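Local coordinates for protein paraflagellar rod component (Trypanosoma brucei, PDB 2Q0X) that is of unknown function but adopts the alpha/beta hydrolase fold, assembles as a dimer, and is probably a component of the paraflagellar rod, at residues 16-21 and 98-103; 26-31 and 74-79; 203-208 and 229-234. All coordinates share one frame; numbering follows the deposited sequence. Where two conformers were deposited one is given.

Contact 1: residues 16-21 and 98-103; sequences HLFTYY and IGILLR
Tyr20 of strand 13-21 meets Ile100 of helix 87-104 at the very root of its aromatic ring. Start at Tyr20 CB: it lies 3.8 Å from the Ile100 CD1 methyl. One bond on, Tyr20 CG is just as near that methyl, and Tyr20 CD2 follows at 4.0 Å, so CD1 sits beside the inner end of the ring rather than at its rim. With chi1 at 65°, Tyr20 CG stands between the backbone N and the carbonyl carbon, and from there the ring leans along the helix. At its far end the hydroxyl OH is hydrogen-bonded to the backbone O of Asp93, which ties down the one polar atom of an otherwise apolar side chain. Leu97, from the same helix, touches Tyr20 as well.

Phe18, two residues back and therefore on the same side of the strand, uses its ring tip instead: CZ comes within 4.2 Å of Ile100 CG2. Ile100 thus divides its branches between two aromatics. Its CG1 arm is anti to the carbonyl carbon (chi1 -75°) and carries CD1 to Tyr20, while CG2, the shorter branch, serves Phe18. The Phe18 ring also meets the ring of His105, their planes about 25° apart. No hydrogen bond links the two segments.

Strand 13-21 is one of the two outermost strands of the sheet within its own chain, but it is not left bare: His16 and Leu17 pair antiparallel with a strand of the second subunit, and Arg9 of that subunit binds Thr19 O. A helix from the crossover between strands 69-73 and 110-115, packed on the antiparallel first hairpin, is what the alpha/beta hydrolase fold provides here.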
ATOM      1  N   HIS A  16     -13.319   6.754  -8.123  1.00 27.86           N
ATOM      2  CA  HIS A  16     -14.004   5.592  -7.576  1.00 27.86           C
ATOM      3  C   HIS A  16     -12.981   4.568  -7.130  1.00 27.51           C
ATOM      4  O   HIS A  16     -12.029   4.302  -7.828  1.00 28.07           O
ATOM      5  CB  HIS A  16     -14.949   4.981  -8.604  1.00 28.15           C
ATOM      6  CG  HIS A  16     -16.259   5.697  -8.722  1.00 27.82           C
ATOM      7  ND1 HIS A  16     -16.386   6.904  -9.370  1.00 28.66           N
ATOM      8  CD2 HIS A  16     -17.498   5.370  -8.293  1.00 28.34           C
ATOM      9  CE1 HIS A  16     -17.647   7.296  -9.326  1.00 28.85           C
ATOM     10  NE2 HIS A  16     -18.343   6.386  -8.672  1.00 28.76           N
ATOM     11  N   LEU A  17     -13.178   4.014  -5.945  1.00 27.32           N
ATOM     12  CA  LEU A  17     -12.238   3.056  -5.390  1.00 27.23           C
ATOM     13  C   LEU A  17     -12.919   1.699  -5.312  1.00 27.26           C
ATOM     14  O   LEU A  17     -14.064   1.595  -4.882  1.00 27.53           O
ATOM     15  CB  LEU A  17     -11.788   3.473  -3.993  1.00 26.88           C
ATOM     16  CG  LEU A  17     -10.622   2.684  -3.389  1.00 26.94           C
ATOM     17  CD1 LEU A  17      -9.307   3.039  -4.082  1.00 25.81           C
ATOM     18  CD2 LEU A  17     -10.552   2.954  -1.898  1.00 26.83           C
ATOM     19  N   PHE A  18     -12.208   0.663  -5.727  1.00 27.42           N
ATOM     20  CA  PHE A  18     -12.614  -0.688  -5.412  1.00 27.57           C
ATOM     21  C   PHE A  18     -11.405  -1.559  -5.175  1.00 27.53           C
ATOM     22  O   PHE A  18     -10.265  -1.113  -5.328  1.00 27.68           O
ATOM     23  CB  PHE A  18     -13.514  -1.266  -6.512  1.00 27.68           C
ATOM     24  CG  PHE A  18     -12.800  -1.610  -7.776  1.00 27.54           C
ATOM     25  CD1 PHE A  18     -12.503  -0.636  -8.701  1.00 27.74           C
ATOM     26  CD2 PHE A  18     -12.445  -2.922  -8.051  1.00 27.70           C
ATOM     27  CE1 PHE A  18     -11.853  -0.947  -9.876  1.00 27.88           C
ATOM     28  CE2 PHE A  18     -11.783  -3.243  -9.216  1.00 28.06           C
ATOM     29  CZ  PHE A  18     -11.492  -2.242 -10.141  1.00 28.26           C
ATOM     30  N   THR A  19     -11.668  -2.793  -4.747  1.00 27.22           N
ATOM     31  CA  THR A  19     -10.623  -3.787  -4.576  1.00 26.98           C
ATOM     32  C   THR A  19     -11.000  -5.067  -5.343  1.00 27.14           C
ATOM     33  O   THR A  19     -12.173  -5.368  -5.526  1.00 26.75           O
ATOM     34  CB  THR A  19     -10.389  -4.112  -3.088  1.00 26.83           C
ATOM     35  OG1 THR A  19     -11.543  -4.758  -2.563  1.00 26.69           O
ATOM     36  CG2 THR A  19     -10.113  -2.838  -2.254  1.00 26.25           C
ATOM     37  N   TYR A  20     -10.004  -5.798  -5.822  1.00 27.38           N
ATOM     38  CA  TYR A  20     -10.258  -7.132  -6.351  1.00 27.64           C
ATOM     39  C   TYR A  20      -9.367  -8.121  -5.622  1.00 28.44           C
ATOM     40  O   TYR A  20      -8.256  -7.781  -5.211  1.00 28.21           O
ATOM     41  CB  TYR A  20     -10.088  -7.185  -7.875  1.00 27.16           C
ATOM     42  CG  TYR A  20      -8.678  -6.939  -8.376  1.00 26.57           C
ATOM     43  CD1 TYR A  20      -8.155  -5.651  -8.420  1.00 25.50           C
ATOM     44  CD2 TYR A  20      -7.880  -8.001  -8.820  1.00 25.82           C
ATOM     45  CE1 TYR A  20      -6.868  -5.416  -8.891  1.00 26.09           C
ATOM     46  CE2 TYR A  20      -6.598  -7.787  -9.268  1.00 26.23           C
ATOM     47  CZ  TYR A  20      -6.090  -6.477  -9.311  1.00 26.46           C
ATOM     48  OH  TYR A  20      -4.816  -6.235  -9.775  1.00 25.51           O
ATOM     49  N   TYR A  21      -9.888  -9.327  -5.432  1.00 29.77           N
ATOM     50  CA  TYR A  21      -9.216 -10.350  -4.631  1.00 30.97           C
ATOM     51  C   TYR A  21      -8.088 -10.988  -5.417  1.00 31.59           C
ATOM     52  O   TYR A  21      -8.293 -11.526  -6.505  1.00 31.57           O
ATOM     53  CB  TYR A  21     -10.186 -11.452  -4.179  1.00 31.47           C
ATOM     54  CG  TYR A  21     -10.922 -11.174  -2.890  1.00 32.07           C
ATOM     55  CD1 TYR A  21     -10.406 -11.594  -1.664  1.00 32.57           C
ATOM     56  CD2 TYR A  21     -12.149 -10.523  -2.894  1.00 32.84           C
ATOM     57  CE1 TYR A  21     -11.087 -11.351  -0.466  1.00 32.90           C
ATOM     58  CE2 TYR A  21     -12.847 -10.277  -1.698  1.00 32.87           C
ATOM     59  CZ  TYR A  21     -12.317 -10.690  -0.489  1.00 32.80           C
ATOM     60  OH  TYR A  21     -13.018 -10.436   0.684  1.00 32.33           O
ATOM     61  N   ILE A  98      -6.699  -5.763 -15.792  1.00 20.89           N
ATOM     62  CA  ILE A  98      -6.983  -5.423 -17.183  1.00 20.42           C
ATOM     63  C   ILE A  98      -8.263  -6.118 -17.671  1.00 20.49           C
ATOM     64  O   ILE A  98      -9.143  -5.474 -18.238  1.00 20.58           O
ATOM     65  CB  ILE A  98      -5.796  -5.724 -18.114  1.00 20.38           C
ATOM     66  CG1 ILE A  98      -4.608  -4.818 -17.760  1.00 20.43           C
ATOM     67  CG2 ILE A  98      -6.187  -5.529 -19.597  1.00 19.24           C
ATOM     68  CD1 ILE A  98      -3.292  -5.182 -18.517  1.00 19.85           C
ATOM     69  N   GLY A  99      -8.369  -7.424 -17.434  1.00 20.36           N
ATOM     70  CA  GLY A  99      -9.582  -8.156 -17.705  1.00 20.10           C
ATOM     71  C   GLY A  99     -10.846  -7.578 -17.086  1.00 20.13           C
ATOM     72  O   GLY A  99     -11.895  -7.477 -17.752  1.00 19.74           O
ATOM     73  N   ILE A 100     -10.765  -7.226 -15.807  1.00 20.16           N
ATOM     74  CA  ILE A 100     -11.873  -6.578 -15.105  1.00 20.43           C
ATOM     75  C   ILE A 100     -12.250  -5.248 -15.765  1.00 20.12           C
ATOM     76  O   ILE A 100     -13.412  -4.973 -16.025  1.00 19.64           O
ATOM     77  CB  ILE A 100     -11.510  -6.337 -13.626  1.00 21.17           C
ATOM     78  CG1 ILE A 100     -11.560  -7.655 -12.851  1.00 21.61           C
ATOM     79  CG2 ILE A 100     -12.417  -5.242 -12.984  1.00 21.05           C
ATOM     80  CD1 ILE A 100     -10.706  -7.604 -11.557  1.00 22.14           C
ATOM     81  N   LEU A 101     -11.263  -4.423 -16.052  1.00 20.14           N
ATOM     82  CA  LEU A 101     -11.529  -3.138 -16.694  1.00 20.46           C
ATOM     83  C   LEU A 101     -12.210  -3.271 -18.067  1.00 20.79           C
ATOM     84  O   LEU A 101     -13.130  -2.508 -18.412  1.00 20.23           O
ATOM     85  CB  LEU A 101     -10.224  -2.368 -16.859  1.00 20.39           C
ATOM     86  CG  LEU A 101      -9.600  -1.825 -15.572  1.00 20.63           C
ATOM     87  CD1 LEU A 101      -8.210  -1.306 -15.830  1.00 18.71           C
ATOM     88  CD2 LEU A 101     -10.504  -0.720 -14.962  1.00 20.21           C
ATOM     89  N   LEU A 102     -11.730  -4.230 -18.854  1.00 21.32           N
ATOM     90  CA  LEU A 102     -12.273  -4.459 -20.185  1.00 21.72           C
ATOM     91  C   LEU A 102     -13.711  -4.920 -20.087  1.00 22.41           C
ATOM     92  O   LEU A 102     -14.591  -4.317 -20.694  1.00 22.22           O
ATOM     93  CB  LEU A 102     -11.434  -5.469 -20.964  1.00 21.51           C
ATOM     94  CG  LEU A 102     -10.002  -5.052 -21.309  1.00 21.19           C
ATOM     95  CD1 LEU A 102      -9.262  -6.198 -22.016  1.00 21.00           C
ATOM     96  CD2 LEU A 102      -9.976  -3.785 -22.146  1.00 20.48           C
ATOM     97  N   ARG A 103     -13.983  -5.964 -19.317  1.00 23.55           N
ATOM     98  CA  ARG A 103     -15.357  -6.487 -19.328  1.00 24.90           C
ATOM     99  C   ARG A 103     -16.306  -5.710 -18.420  1.00 25.11           C
ATOM    100  O   ARG A 103     -17.473  -5.525 -18.777  1.00 24.94           O
ATOM    101  CB  ARG A 103     -15.461  -8.008 -19.100  1.00 24.95           C
ATOM    102  CG  ARG A 103     -14.358  -8.662 -18.316  1.00 26.24           C
ATOM    103  CD  ARG A 103     -14.647 -10.114 -17.993  1.00 26.62           C
ATOM    104  NE  ARG A 103     -15.912 -10.265 -17.263  1.00 29.11           N
ATOM    105  CZ  ARG A 103     -16.113 -10.010 -15.966  1.00 29.23           C
ATOM    106  NH1 ARG A 103     -15.131  -9.580 -15.171  1.00 30.86           N
ATOM    107  NH2 ARG A 103     -17.325 -10.199 -15.458  1.00 29.04           N
TER

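Contact 2: residues 26-31 and 74-79; sequences CKIPVF and EVPSGK
The loop that leaves strand 69-73 of the central sheet bends away through a short 3-10 segment at Pro76 to Gly78, and this bend sets Pro76 against Ile28 of strand 26-33. Side chain to side chain, Ile28 CD1 lies 3.7 Å from Pro76 CG, with Ile28 CG1 only slightly farther from the same ring carbon at 4.0 Å. The proline therefore offers one corner of its ring to the longer arm of the isoleucine. That arm lies anti to the carbonyl carbon (chi1 -56°); the other branch, CG2, turns instead to the loop backbone and rests 3.7 Å from Glu74 O. The turn itself is fastened by Gly78 N to Val75 O and Lys79 N to Pro76 O.

In the alpha/beta hydrolase fold strands 26-33 and 69-73 are antiparallel neighbours, and here their pairing gives out. Phe31 still shares backbone hydrogen bonds with Gln72, but two residues earlier on that strand, Pro29 has no N-H to offer Glu74 O, and Pro29 O stands 3.6 Å from Glu74 N without forming a bond. The chains part at this point, and side chains take over from backbone pairing.

Glu74 extends past the proline ring, its OE2 4.5 Å from Pro29 CG. Its other oxygen, OE1, accepts a hydrogen bond from Leu51 N. OE2 lies close to OE2 of Glu74 in the second subunit, a buried pairing of like charges that could raise the affinity of one carboxylate for a proton. On the same strand Lys27 NZ reaches Asp55 of that second subunit in a salt bridge, while Ser77 OG on the turn is held by Asp90 and Arg191 of its own chain.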
ATOM      1  N   CYS A  26      -5.196 -10.934   0.697  1.00 31.20           N
ATOM      2  CA  CYS A  26      -4.725  -9.709   0.055  0.50 30.87           C
ATOM      3  C   CYS A  26      -5.760  -9.234  -0.973  1.00 30.65           C
ATOM      4  O   CYS A  26      -6.094  -9.966  -1.918  1.00 30.88           O
ATOM      5  CB  CYS A  26      -3.373  -9.915  -0.658  0.50 30.79           C
ATOM      6  SG  CYS A  26      -2.252 -11.214  -0.032  0.50 30.90           S
ATOM      7  N   LYS A  27      -6.266  -8.021  -0.785  1.00 29.74           N
ATOM      8  CA  LYS A  27      -7.096  -7.372  -1.785  1.00 28.85           C
ATOM      9  C   LYS A  27      -6.259  -6.251  -2.339  1.00 27.57           C
ATOM     10  O   LYS A  27      -5.445  -5.670  -1.614  1.00 27.35           O
ATOM     11  CB  LYS A  27      -8.345  -6.757  -1.183  1.00 29.09           C
ATOM     12  CG  LYS A  27      -9.178  -7.669  -0.355  1.00 29.76           C
ATOM     13  CD  LYS A  27     -10.351  -6.862   0.210  1.00 30.32           C
ATOM     14  CE  LYS A  27     -11.335  -7.754   0.921  1.00 30.48           C
ATOM     15  NZ  LYS A  27     -12.588  -7.039   1.288  1.00 30.98           N
ATOM     16  N   ILE A  28      -6.475  -5.956  -3.616  1.00 26.24           N
ATOM     17  CA  ILE A  28      -5.718  -4.955  -4.344  1.00 25.31           C
ATOM     18  C   ILE A  28      -6.634  -3.762  -4.637  1.00 24.72           C
ATOM     19  O   ILE A  28      -7.638  -3.908  -5.341  1.00 24.35           O
ATOM     20  CB  ILE A  28      -5.176  -5.535  -5.669  1.00 25.21           C
ATOM     21  CG1 ILE A  28      -4.340  -6.801  -5.399  1.00 24.95           C
ATOM     22  CG2 ILE A  28      -4.362  -4.501  -6.395  1.00 24.79           C
ATOM     23  CD1 ILE A  28      -4.090  -7.637  -6.635  1.00 25.04           C
ATOM     24  N   PRO A  29      -6.317  -2.592  -4.062  1.00 24.02           N
ATOM     25  CA  PRO A  29      -7.026  -1.370  -4.380  1.00 23.55           C
ATOM     26  C   PRO A  29      -6.726  -0.789  -5.748  1.00 22.69           C
ATOM     27  O   PRO A  29      -5.572  -0.764  -6.205  1.00 22.97           O
ATOM     28  CB  PRO A  29      -6.546  -0.380  -3.311  1.00 23.48           C
ATOM     29  CG  PRO A  29      -5.895  -1.168  -2.302  1.00 24.34           C
ATOM     30  CD  PRO A  29      -5.324  -2.359  -3.006  1.00 24.33           C
ATOM     31  N   VAL A  30      -7.782  -0.290  -6.353  1.00 21.93           N
ATOM     32  CA  VAL A  30      -7.752   0.304  -7.664  1.00 21.56           C
ATOM     33  C   VAL A  30      -8.541   1.603  -7.569  1.00 21.32           C
ATOM     34  O   VAL A  30      -9.690   1.606  -7.136  1.00 21.08           O
ATOM     35  CB  VAL A  30      -8.410  -0.621  -8.744  1.00 21.27           C
ATOM     36  CG1 VAL A  30      -8.294   0.018 -10.107  1.00 20.44           C
ATOM     37  CG2 VAL A  30      -7.800  -2.049  -8.737  1.00 20.22           C
ATOM     38  N   PHE A  31      -7.916   2.693  -7.968  1.00 21.44           N
ATOM     39  CA  PHE A  31      -8.559   4.001  -7.993  1.00 22.12           C
ATOM     40  C   PHE A  31      -8.736   4.448  -9.445  1.00 22.72           C
ATOM     41  O   PHE A  31      -7.754   4.645 -10.148  1.00 22.47           O
ATOM     42  CB  PHE A  31      -7.704   5.029  -7.246  1.00 21.93           C
ATOM     43  CG  PHE A  31      -8.357   6.365  -7.103  1.00 21.56           C
ATOM     44  CD1 PHE A  31      -7.850   7.468  -7.748  1.00 21.84           C
ATOM     45  CD2 PHE A  31      -9.481   6.518  -6.284  1.00 21.75           C
ATOM     46  CE1 PHE A  31      -8.466   8.709  -7.601  1.00 22.22           C
ATOM     47  CE2 PHE A  31     -10.093   7.733  -6.149  1.00 22.28           C
ATOM     48  CZ  PHE A  31      -9.583   8.833  -6.802  1.00 22.00           C
ATOM     49  N   GLU A  74      -2.040  -0.259  -6.869  1.00 27.98           N
ATOM     50  CA  GLU A  74      -0.808  -0.496  -6.127  1.00 29.11           C
ATOM     51  C   GLU A  74      -0.341  -1.923  -6.334  1.00 29.19           C
ATOM     52  O   GLU A  74      -1.081  -2.862  -6.076  1.00 30.26           O
ATOM     53  CB  GLU A  74      -0.987  -0.158  -4.646  1.00 29.44           C
ATOM     54  CG  GLU A  74      -0.957   1.346  -4.413  1.00 30.00           C
ATOM     55  CD  GLU A  74      -1.330   1.752  -2.983  1.00 30.16           C
ATOM     56  OE1 GLU A  74      -1.044   2.941  -2.632  1.00 28.36           O
ATOM     57  OE2 GLU A  74      -1.908   0.885  -2.242  1.00 31.12           O
ATOM     58  N   VAL A  75       0.889  -2.061  -6.814  1.00 29.39           N
ATOM     59  CA  VAL A  75       1.563  -3.363  -6.959  1.00 29.54           C
ATOM     60  C   VAL A  75       1.474  -4.148  -5.650  1.00 28.71           C
ATOM     61  O   VAL A  75       1.921  -3.658  -4.629  1.00 27.91           O
ATOM     62  CB  VAL A  75       3.077  -3.190  -7.296  1.00 29.63           C
ATOM     63  CG1 VAL A  75       3.715  -4.533  -7.581  1.00 31.86           C
ATOM     64  CG2 VAL A  75       3.257  -2.346  -8.469  1.00 31.79           C
ATOM     65  N   PRO A  76       0.903  -5.375  -5.686  1.00 28.18           N
ATOM     66  CA  PRO A  76       0.732  -6.195  -4.473  1.00 27.70           C
ATOM     67  C   PRO A  76       2.028  -6.476  -3.696  1.00 27.27           C
ATOM     68  O   PRO A  76       2.011  -6.548  -2.469  1.00 27.13           O
ATOM     69  CB  PRO A  76       0.168  -7.509  -5.017  1.00 27.83           C
ATOM     70  CG  PRO A  76      -0.437  -7.157  -6.326  1.00 28.03           C
ATOM     71  CD  PRO A  76       0.352  -6.033  -6.882  1.00 27.98           C
ATOM     72  N   SER A  77       3.125  -6.663  -4.431  1.00 26.78           N
ATOM     73  CA  SER A  77       4.437  -6.901  -3.857  1.00 26.31           C
ATOM     74  C   SER A  77       5.014  -5.662  -3.177  1.00 26.04           C
ATOM     75  O   SER A  77       6.051  -5.751  -2.538  1.00 25.95           O
ATOM     76  CB  SER A  77       5.409  -7.388  -4.939  1.00 25.95           C
ATOM     77  OG  SER A  77       5.600  -6.378  -5.908  1.00 25.71           O
ATOM     78  N   GLY A  78       4.357  -4.517  -3.329  1.00 26.13           N
ATOM     79  CA  GLY A  78       4.697  -3.324  -2.573  1.00 26.35           C
ATOM     80  C   GLY A  78       4.277  -3.433  -1.111  1.00 26.82           C
ATOM     81  O   GLY A  78       4.726  -2.654  -0.292  1.00 26.76           O
ATOM     82  N   LYS A  79       3.427  -4.404  -0.786  1.00 27.40           N
ATOM     83  CA  LYS A  79       2.926  -4.573   0.566  1.00 28.14           C
ATOM     84  C   LYS A  79       3.627  -5.702   1.315  1.00 28.27           C
ATOM     85  O   LYS A  79       4.039  -6.714   0.723  1.00 28.12           O
ATOM     86  CB  LYS A  79       1.411  -4.813   0.536  1.00 28.49           C
ATOM     87  CG  LYS A  79       0.621  -3.597   0.045  1.00 30.34           C
ATOM     88  CD  LYS A  79      -0.675  -3.359   0.834  1.00 32.68           C
ATOM     89  CE  LYS A  79      -0.415  -2.891   2.259  1.00 33.47           C
ATOM     90  NZ  LYS A  79      -1.676  -2.596   2.997  1.00 34.48           N
TER

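Contact 3: residues 203-208 and 229-234; sequences AVWNPC and LMLAHN
Val204 and Trp205 of helix 200-209 press on Leu229 and Leu231 of strand 227-232, the seventh strand along the chain in the main sheet of this alpha/beta hydrolase fold. The helix is irregular at this point: it widens into a pi-type turn at 203-205 and kinks at Pro207, whose nitrogen makes no bond to the preceding turn.

Two apolar contacts join the elements. Val204 and Leu229 reach for each other tip to tip, and the Leu229 CD1 methyl settles at the fork of the valine, 4.0 Å from Val204 CG2 and 4.1 Å from Val204 CG1. Val251, on helix 241-254, touches both side chains and closes this part of the core. The second contact is aromatic against aliphatic. Trp205 has CG anti to the backbone N (chi1 -158°), which swings the indole out from the helix until CZ3, on its six-membered ring, comes 3.8 Å from Leu231 CD1. Leu229 and Leu231, alternate residues of the strand, thus meet consecutive residues of the helix. Tyr264 of edge strand 260-264 packs on both Trp205 and Leu231.

Polar bonds lie at the margins and none crosses between the segments. The indole NE1, buried on the five-membered ring, is hydrogen-bonded to Tyr237 OH, which helps to fix the ring's rotation. Farther along the chain come His233 and Asn234; many alpha/beta hydrolases carry the acid of their triad after the seventh strand. There His233 ND1 donates to Asn234 O at 2.8 Å, nearly straight at 162°; the oxygen lies close to the imidazole plane, yet the nitrogen approaches it from 53° above the carbonyl plane.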
ATOM      1  N   ALA A 203      16.362  -3.118 -19.175  1.00 38.17           N
ATOM      2  CA  ALA A 203      15.541  -3.371 -20.365  1.00 37.82           C
ATOM      3  C   ALA A 203      16.034  -2.628 -21.618  1.00 37.81           C
ATOM      4  O   ALA A 203      15.925  -3.152 -22.715  1.00 36.97           O
ATOM      5  CB  ALA A 203      14.102  -3.026 -20.087  1.00 37.40           C
ATOM      6  N   VAL A 204      16.568  -1.412 -21.447  1.00 37.88           N
ATOM      7  CA  VAL A 204      16.893  -0.561 -22.595  1.00 37.73           C
ATOM      8  C   VAL A 204      18.317   0.023 -22.559  1.00 38.00           C
ATOM      9  O   VAL A 204      19.077  -0.144 -23.503  1.00 38.33           O
ATOM     10  CB  VAL A 204      15.852   0.586 -22.725  1.00 37.60           C
ATOM     11  CG1 VAL A 204      16.285   1.628 -23.745  1.00 37.56           C
ATOM     12  CG2 VAL A 204      14.481   0.030 -23.093  1.00 36.89           C
ATOM     13  N   TRP A 205      18.676   0.685 -21.475  1.00 37.93           N
ATOM     14  CA  TRP A 205      19.884   1.496 -21.444  1.00 37.73           C
ATOM     15  C   TRP A 205      21.141   0.652 -21.579  1.00 37.88           C
ATOM     16  O   TRP A 205      21.934   0.837 -22.519  1.00 37.26           O
ATOM     17  CB  TRP A 205      19.943   2.321 -20.154  1.00 37.55           C
ATOM     18  CG  TRP A 205      20.823   3.520 -20.265  1.00 37.10           C
ATOM     19  CD1 TRP A 205      22.015   3.706 -19.664  1.00 36.87           C
ATOM     20  CD2 TRP A 205      20.566   4.697 -21.044  1.00 36.87           C
ATOM     21  NE1 TRP A 205      22.533   4.931 -20.013  1.00 37.36           N
ATOM     22  CE2 TRP A 205      21.661   5.560 -20.863  1.00 36.86           C
ATOM     23  CE3 TRP A 205      19.513   5.104 -21.874  1.00 36.97           C
ATOM     24  CZ2 TRP A 205      21.740   6.815 -21.480  1.00 37.24           C
ATOM     25  CZ3 TRP A 205      19.581   6.351 -22.488  1.00 36.79           C
ATOM     26  CH2 TRP A 205      20.687   7.196 -22.284  1.00 37.31           C
ATOM     27  N   ASN A 206      21.317  -0.270 -20.637  1.00 37.85           N
ATOM     28  CA  ASN A 206      22.460  -1.184 -20.663  1.00 38.08           C
ATOM     29  C   ASN A 206      22.624  -1.947 -21.977  1.00 38.08           C
ATOM     30  O   ASN A 206      23.669  -1.841 -22.613  1.00 38.16           O
ATOM     31  CB  ASN A 206      22.406  -2.134 -19.448  1.00 38.19           C
ATOM     32  CG  ASN A 206      22.770  -1.435 -18.146  1.00 38.36           C
ATOM     33  OD1 ASN A 206      23.201  -0.272 -18.139  1.00 38.49           O
ATOM     34  ND2 ASN A 206      22.624  -2.148 -17.032  1.00 39.46           N
ATOM     35  N   PRO A 207      21.601  -2.711 -22.407  1.00 38.26           N
ATOM     36  CA  PRO A 207      21.780  -3.441 -23.673  1.00 38.46           C
ATOM     37  C   PRO A 207      21.996  -2.571 -24.909  1.00 38.75           C
ATOM     38  O   PRO A 207      22.706  -2.986 -25.814  1.00 38.46           O
ATOM     39  CB  PRO A 207      20.493  -4.265 -23.795  1.00 38.43           C
ATOM     40  CG  PRO A 207      19.517  -3.620 -22.841  1.00 37.93           C
ATOM     41  CD  PRO A 207      20.298  -2.994 -21.780  1.00 38.23           C
ATOM     42  N   CYS A 208      21.401  -1.378 -24.954  1.00 39.15           N
ATOM     43  CA  CYS A 208      21.588  -0.496 -26.107  1.00 39.67           C
ATOM     44  C   CYS A 208      23.007   0.060 -26.151  1.00 40.11           C
ATOM     45  O   CYS A 208      23.641   0.029 -27.183  1.00 39.89           O
ATOM     46  CB  CYS A 208      20.598   0.670 -26.105  1.00 39.65           C
ATOM     47  SG  CYS A 208      18.970   0.305 -26.752  1.00 39.33           S
ATOM     48  N   LEU A 229       9.044   5.877 -24.535  1.00 30.97           N
ATOM     49  CA  LEU A 229      10.058   5.765 -23.491  1.00 31.00           C
ATOM     50  C   LEU A 229      10.373   7.154 -22.946  1.00 30.69           C
ATOM     51  O   LEU A 229      10.730   8.067 -23.700  1.00 30.37           O
ATOM     52  CB  LEU A 229      11.345   5.129 -24.053  1.00 31.23           C
ATOM     53  CG  LEU A 229      11.270   3.636 -24.390  1.00 32.07           C
ATOM     54  CD1 LEU A 229      12.649   3.173 -24.771  1.00 33.11           C
ATOM     55  CD2 LEU A 229      10.725   2.815 -23.206  1.00 30.19           C
ATOM     56  N   MET A 230      10.228   7.297 -21.630  1.00 30.51           N
ATOM     57  CA  MET A 230      10.487   8.549 -20.940  1.00 30.27           C
ATOM     58  C   MET A 230      11.707   8.359 -20.074  1.00 30.06           C
ATOM     59  O   MET A 230      11.665   7.657 -19.086  1.00 30.36           O
ATOM     60  CB  MET A 230       9.286   8.954 -20.094  1.00 30.25           C
ATOM     61  CG  MET A 230       7.991   9.066 -20.883  1.00 29.94           C
ATOM     62  SD  MET A 230       6.587   9.368 -19.802  1.00 30.56           S
ATOM     63  CE  MET A 230       6.863  11.096 -19.388  1.00 27.14           C
ATOM     64  N   LEU A 231      12.801   8.992 -20.476  1.00 30.08           N
ATOM     65  CA  LEU A 231      14.089   8.821 -19.829  1.00 29.92           C
ATOM     66  C   LEU A 231      14.500  10.089 -19.056  1.00 29.89           C
ATOM     67  O   LEU A 231      14.333  11.207 -19.543  1.00 29.48           O
ATOM     68  CB  LEU A 231      15.143   8.456 -20.875  1.00 29.49           C
ATOM     69  CG  LEU A 231      14.832   7.185 -21.664  1.00 29.51           C
ATOM     70  CD1 LEU A 231      15.797   6.963 -22.796  1.00 28.13           C
ATOM     71  CD2 LEU A 231      14.808   5.982 -20.694  1.00 29.39           C
ATOM     72  N   ALA A 232      14.999   9.866 -17.841  1.00 29.96           N
ATOM     73  CA  ALA A 232      15.567  10.892 -16.992  1.00 30.58           C
ATOM     74  C   ALA A 232      16.887  10.381 -16.420  1.00 30.87           C
ATOM     75  O   ALA A 232      17.154   9.190 -16.440  1.00 30.89           O
ATOM     76  CB  ALA A 232      14.606  11.225 -15.863  1.00 30.29           C
ATOM     77  N   HIS A 233      17.710  11.296 -15.914  1.00 31.65           N
ATOM     78  CA  HIS A 233      18.954  10.936 -15.225  1.00 32.00           C
ATOM     79  C   HIS A 233      19.365  12.066 -14.304  1.00 32.09           C
ATOM     80  O   HIS A 233      18.978  13.205 -14.537  1.00 32.33           O
ATOM     81  CB  HIS A 233      20.058  10.662 -16.251  1.00 32.13           C
ATOM     82  CG  HIS A 233      20.351  11.823 -17.158  1.00 33.05           C
ATOM     83  ND1 HIS A 233      21.250  12.824 -16.829  1.00 32.83           N
ATOM     84  CD2 HIS A 233      19.882  12.132 -18.393  1.00 33.58           C
ATOM     85  CE1 HIS A 233      21.307  13.703 -17.815  1.00 32.87           C
ATOM     86  NE2 HIS A 233      20.495  13.304 -18.779  1.00 33.73           N
ATOM     87  N   ASN A 234      20.132  11.754 -13.256  1.00 32.12           N
ATOM     88  CA  ASN A 234      20.739  12.783 -12.404  1.00 32.04           C
ATOM     89  C   ASN A 234      21.640  13.688 -13.243  1.00 32.21           C
ATOM     90  O   ASN A 234      22.264  13.234 -14.201  1.00 32.16           O
ATOM     91  CB  ASN A 234      21.551  12.162 -11.255  1.00 31.81           C
ATOM     92  CG  ASN A 234      22.190  13.213 -10.343  1.00 32.16           C
ATOM     93  OD1 ASN A 234      23.390  13.456 -10.411  1.00 31.48           O
ATOM     94  ND2 ASN A 234      21.381  13.847  -9.497  1.00 31.72           N
TER

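In the fold
Contacts 1 and 2 belong together: strands 13-21 and 26-33 are consecutive and paired, with Phe18 O to Val30 N and Tyr20 O to Ile28 N joining them, and contact 2 is nested within the chain loop that contact 1 closes. Both are buried yet lie beside the second subunit, and each has bonds to that chain nearby: backbone pairing beside contact 1, a salt bridge from Lys27 beside contact 2. Contact 3 sits on the opposite side of the chain's centre, its own centre about 31 Å from that of contact 1, and no other chain touches it. All three reach the same sheet: contacts 1 and 3 pack helix on strand through apolar side chains alone, whereas contact 2 adds backbone atoms and a carboxylate.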